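Local coordinates for syndapin (Drosophila melanogaster, PDB 3I2W), which probably binds membrane phospholipids through its dimeric F-BAR domain, the part crystallised here, and is thought to take part in endocytosis and the internalisation of plasma membrane proteins, at residues A126-V137 against A196-Y207. Residues are numbered along the deposited sequence; the frame is centred on the assembly and turned at random.
Sequences AQKPWAKLLAKV and AIAEITKYNSVY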
loop_
_atom_site.group_PDB
_atom_site.type_symbol
_atom_site.label_atom_id
_atom_site.label_comp_id
_atom_site.label_asym_id
_atom_site.label_seq_id
_atom_site.Cartn_x
_atom_site.Cartn_y
_atom_site.Cartn_z
ATOM N N ALA B 126 44.262 24.546 -3.676
ATOM C CA ALA B 126 44.956 23.885 -2.622
ATOM C C ALA B 126 46.006 22.853 -3.056
ATOM O O ALA B 126 46.911 22.611 -2.307
ATOM C CB ALA B 126 43.943 23.243 -1.735
ATOM N N GLN B 127 45.896 22.202 -4.219
ATOM C CA GLN B 127 46.784 21.065 -4.514
ATOM C C GLN B 127 47.848 21.475 -5.513
ATOM O O GLN B 127 48.902 20.829 -5.604
ATOM C CB GLN B 127 45.981 19.898 -5.064
ATOM C CG GLN B 127 46.714 18.594 -5.129
ATOM C CD GLN B 127 45.852 17.457 -5.626
ATOM O OE1 GLN B 127 45.304 17.477 -6.757
ATOM N NE2 GLN B 127 45.750 16.412 -4.791
ATOM N N LYS B 128 47.597 22.562 -6.241
ATOM C CA LYS B 128 48.467 22.985 -7.321
ATOM C C LYS B 128 49.980 23.044 -6.957
ATOM O O LYS B 128 50.755 22.280 -7.523
ATOM C CB LYS B 128 47.967 24.270 -7.929
ATOM C CG LYS B 128 48.717 24.661 -9.136
ATOM C CD LYS B 128 48.265 25.997 -9.639
ATOM C CE LYS B 128 48.081 25.888 -11.150
ATOM N NZ LYS B 128 48.073 27.227 -11.855
ATOM N N PRO B 129 50.393 23.898 -5.980
ATOM C CA PRO B 129 51.794 23.894 -5.520
ATOM C C PRO B 129 52.444 22.527 -5.418
ATOM O O PRO B 129 53.511 22.285 -5.997
ATOM C CB PRO B 129 51.685 24.489 -4.123
ATOM C CG PRO B 129 50.682 25.490 -4.283
ATOM C CD PRO B 129 49.620 24.886 -5.205
ATOM N N TRP B 130 51.812 21.643 -4.679
ATOM C CA TRP B 130 52.379 20.346 -4.408
ATOM C C TRP B 130 52.318 19.481 -5.681
ATOM O O TRP B 130 53.115 18.579 -5.895
ATOM C CB TRP B 130 51.560 19.758 -3.288
ATOM C CG TRP B 130 51.999 18.507 -2.787
ATOM C CD1 TRP B 130 52.861 18.307 -1.750
ATOM C CD2 TRP B 130 51.562 17.229 -3.197
ATOM N NE1 TRP B 130 53.025 16.951 -1.520
ATOM C CE2 TRP B 130 52.220 16.276 -2.394
ATOM C CE3 TRP B 130 50.687 16.788 -4.167
ATOM C CZ2 TRP B 130 52.016 14.913 -2.530
ATOM C CZ3 TRP B 130 50.498 15.387 -4.324
ATOM C CH2 TRP B 130 51.152 14.488 -3.507
ATOM N N ALA B 131 51.381 19.773 -6.561
ATOM C CA ALA B 131 51.352 19.047 -7.796
ATOM C C ALA B 131 52.628 19.345 -8.567
ATOM O O ALA B 131 53.268 18.430 -9.020
ATOM C CB ALA B 131 50.127 19.430 -8.592
ATOM N N LYS B 132 52.979 20.621 -8.731
ATOM C CA LYS B 132 54.289 21.023 -9.225
ATOM C C LYS B 132 55.414 20.215 -8.567
ATOM O O LYS B 132 56.043 19.366 -9.210
ATOM C CB LYS B 132 54.551 22.492 -8.937
ATOM C CG LYS B 132 53.605 23.498 -9.600
ATOM C CD LYS B 132 53.231 23.105 -11.044
ATOM C CE LYS B 132 52.301 24.165 -11.679
ATOM N NZ LYS B 132 52.781 25.532 -11.244
ATOM N N LEU B 133 55.658 20.436 -7.281
ATOM C CA LEU B 133 56.736 19.678 -6.662
ATOM C C LEU B 133 56.645 18.173 -7.002
ATOM O O LEU B 133 57.642 17.513 -7.223
ATOM C CB LEU B 133 56.918 20.012 -5.168
ATOM C CG LEU B 133 56.827 21.527 -4.875
ATOM C CD1 LEU B 133 56.988 21.857 -3.449
ATOM C CD2 LEU B 133 57.792 22.372 -5.637
ATOM N N LEU B 134 55.456 17.615 -7.085
ATOM C CA LEU B 134 55.368 16.211 -7.486
ATOM C C LEU B 134 55.871 15.951 -8.944
ATOM O O LEU B 134 56.516 14.942 -9.210
ATOM C CB LEU B 134 53.943 15.692 -7.289
ATOM C CG LEU B 134 53.781 14.192 -7.437
ATOM C CD1 LEU B 134 54.295 13.407 -6.212
ATOM C CD2 LEU B 134 52.361 13.902 -7.693
ATOM N N ALA B 135 55.548 16.881 -9.846
ATOM C CA ALA B 135 55.930 16.835 -11.240
ATOM C C ALA B 135 57.474 16.840 -11.349
ATOM O O ALA B 135 58.079 15.921 -11.903
ATOM C CB ALA B 135 55.300 18.019 -12.005
ATOM N N LYS B 136 58.089 17.877 -10.804
ATOM C CA LYS B 136 59.497 17.885 -10.556
ATOM C C LYS B 136 59.983 16.551 -10.024
ATOM O O LYS B 136 60.803 15.913 -10.665
ATOM C CB LYS B 136 59.844 19.016 -9.624
ATOM C CG LYS B 136 59.646 20.380 -10.271
ATOM C CD LYS B 136 60.271 21.451 -9.374
ATOM C CE LYS B 136 59.715 22.852 -9.612
ATOM N NZ LYS B 136 60.003 23.279 -11.006
ATOM N N VAL B 137 59.471 16.068 -8.906
ATOM C CA VAL B 137 60.044 14.843 -8.432
ATOM C C VAL B 137 59.985 13.843 -9.541
ATOM O O VAL B 137 60.918 13.126 -9.747
ATOM C CB VAL B 137 59.437 14.311 -7.146
ATOM C CG1 VAL B 137 59.742 12.842 -6.967
ATOM C CG2 VAL B 137 60.002 15.047 -5.972
ATOM N N ALA B 196 64.680 17.515 -5.147
ATOM C CA ALA B 196 63.314 17.701 -5.485
ATOM C C ALA B 196 62.555 16.972 -4.390
ATOM O O ALA B 196 61.582 17.497 -3.839
ATOM C CB ALA B 196 63.016 17.135 -6.862
ATOM N N ILE B 197 63.038 15.794 -4.027
ATOM C CA ILE B 197 62.480 15.106 -2.891
ATOM C C ILE B 197 62.529 15.933 -1.602
ATOM O O ILE B 197 61.543 16.055 -0.873
ATOM C CB ILE B 197 63.116 13.795 -2.701
ATOM C CG1 ILE B 197 62.454 12.837 -3.685
ATOM C CG2 ILE B 197 62.822 13.309 -1.317
ATOM C CD1 ILE B 197 63.128 11.566 -3.892
ATOM N N ALA B 198 63.673 16.522 -1.326
ATOM C CA ALA B 198 63.774 17.393 -0.203
ATOM C C ALA B 198 62.779 18.542 -0.301
ATOM O O ALA B 198 62.268 18.966 0.719
ATOM C CB ALA B 198 65.226 17.933 -0.082
ATOM N N GLU B 199 62.515 19.059 -1.498
ATOM C CA GLU B 199 61.809 20.349 -1.611
ATOM C C GLU B 199 60.320 20.156 -1.323
ATOM O O GLU B 199 59.652 21.016 -0.716
ATOM C CB GLU B 199 61.969 20.954 -3.005
ATOM C CG GLU B 199 61.973 22.465 -3.036
ATOM C CD GLU B 199 61.447 23.041 -4.376
ATOM O OE1 GLU B 199 61.689 22.394 -5.429
ATOM O OE2 GLU B 199 60.795 24.136 -4.386
ATOM N N ILE B 200 59.843 19.011 -1.806
ATOM C CA ILE B 200 58.498 18.543 -1.651
ATOM C C ILE B 200 58.347 18.137 -0.204
ATOM O O ILE B 200 57.352 18.527 0.399
ATOM C CB ILE B 200 58.133 17.376 -2.649
ATOM C CG1 ILE B 200 56.677 16.966 -2.548
ATOM C CG2 ILE B 200 58.880 16.130 -2.350
ATOM C CD1 ILE B 200 55.819 17.570 -3.551
ATOM N N THR B 201 59.320 17.412 0.372
ATOM C CA THR B 201 59.187 16.927 1.774
ATOM C C THR B 201 59.006 18.062 2.737
ATOM O O THR B 201 58.504 17.876 3.816
ATOM C CB THR B 201 60.319 15.989 2.277
ATOM O OG1 THR B 201 60.549 14.959 1.316
ATOM C CG2 THR B 201 59.929 15.293 3.583
ATOM N N LYS B 202 59.340 19.262 2.330
ATOM C CA LYS B 202 59.172 20.336 3.260
ATOM C C LYS B 202 57.840 21.038 3.038
ATOM O O LYS B 202 57.316 21.690 3.958
ATOM C CB LYS B 202 60.401 21.274 3.276
ATOM C CG LYS B 202 60.383 22.418 2.279
ATOM C CD LYS B 202 60.692 23.762 3.015
ATOM C CE LYS B 202 62.203 23.972 3.306
ATOM N NZ LYS B 202 62.945 24.543 2.127
ATOM N N TYR B 203 57.285 20.896 1.836
ATOM C CA TYR B 203 55.949 21.422 1.547
ATOM C C TYR B 203 54.824 20.544 2.091
ATOM O O TYR B 203 53.734 21.033 2.246
ATOM C CB TYR B 203 55.724 21.677 0.061
ATOM C CG TYR B 203 54.610 22.666 -0.222
ATOM C CD1 TYR B 203 54.795 24.010 -0.005
ATOM C CD2 TYR B 203 53.376 22.256 -0.745
ATOM C CE1 TYR B 203 53.789 24.932 -0.274
ATOM C CE2 TYR B 203 52.336 23.178 -1.025
ATOM C CZ TYR B 203 52.547 24.520 -0.783
ATOM O OH TYR B 203 51.567 25.489 -1.036
ATOM N N ASN B 204 55.087 19.278 2.401
ATOM C CA ASN B 204 54.035 18.364 2.671
ATOM C C ASN B 204 53.059 18.879 3.705
ATOM O O ASN B 204 51.837 18.696 3.605
ATOM C CB ASN B 204 54.585 17.036 3.177
ATOM C CG ASN B 204 55.086 16.138 2.060
ATOM O OD1 ASN B 204 54.964 16.447 0.871
ATOM N ND2 ASN B 204 55.650 15.006 2.447
ATOM N N SER B 205 53.583 19.514 4.731
ATOM C CA SER B 205 52.732 19.763 5.818
ATOM C C SER B 205 51.877 20.953 5.426
ATOM O O SER B 205 50.699 21.004 5.759
ATOM C CB SER B 205 53.556 19.954 7.052
ATOM O OG SER B 205 54.085 21.220 6.980
ATOM N N VAL B 206 52.425 21.886 4.675
ATOM C CA VAL B 206 51.586 22.970 4.174
ATOM C C VAL B 206 50.443 22.426 3.326
ATOM O O VAL B 206 49.314 22.924 3.425
ATOM C CB VAL B 206 52.390 23.956 3.356
ATOM C CG1 VAL B 206 51.464 24.946 2.545
ATOM C CG2 VAL B 206 53.352 24.692 4.276
ATOM N N TYR B 207 50.758 21.440 2.473
ATOM C CA TYR B 207 49.813 20.712 1.640
ATOM C C TYR B 207 48.756 20.108 2.540
ATOM O O TYR B 207 47.597 20.421 2.415
ATOM C CB TYR B 207 50.555 19.603 0.890
ATOM C CG TYR B 207 49.723 18.648 0.024
ATOM C CD1 TYR B 207 48.726 19.120 -0.801
ATOM C CD2 TYR B 207 50.011 17.298 -0.017
ATOM C CE1 TYR B 207 47.991 18.275 -1.595
ATOM C CE2 TYR B 207 49.295 16.455 -0.826
ATOM C CZ TYR B 207 48.273 16.945 -1.607
ATOM O OH TYR B 207 47.494 16.106 -2.410
#
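Gln127 and Tyr207 open an antiparallel knobs-into-holes pairing of the long helices 114-159 and 169-240 in the F-BAR domain, an example of how one aromatic knob can combine stacking with a directed polar bond. The axes of segments 126-137 and 196-207 come within 8.9 Å at a signed crossing angle of -159°. Gln127 runs extended alongside Tyr207, and its NE2 donates to the phenolic OH of Tyr207 at 3.0 Å; that same OH is also bonded to Trp5 O, while Gln127 OE1 takes a bond from Gly8 N, so the N-terminal segment is tied to both helices. Pro129 next lays CB near the hydroxyl end of Tyr203. Trp130 is the central knob, seated among Ile200, Tyr203, Asn204 and Tyr207. With CG anti to the backbone N (chi1 -176°), its indole reaches across the interface, and the five-membered ring stacks face to face on the Tyr207 ring, centroids 3.7 Å apart and planes at 13°, while Ile200 CD1 makes a CH-pi contact on the opposite face. From the indole edge, in the ring plane, Trp130 NE1 donates to Asn204 OD1 at 3.1 Å. Trp283 of the second subunit also packs on this indole. A leucine in place of Trp130 would probably cost Tyr207 its stacking partner and leave Asn204 OD1 without the indole N-H. One turn on, Leu133 spreads its methyls, CD1 against Tyr203 CB at 3.7 Å and CD2 against the Glu199 carboxylate. Ile200 is a knob in return, among Trp130, Leu133, Leu134 and Val137. Val137 closes the row, its CG2 also touching Ala196 and lying 3.9 Å from Ile200 CG2.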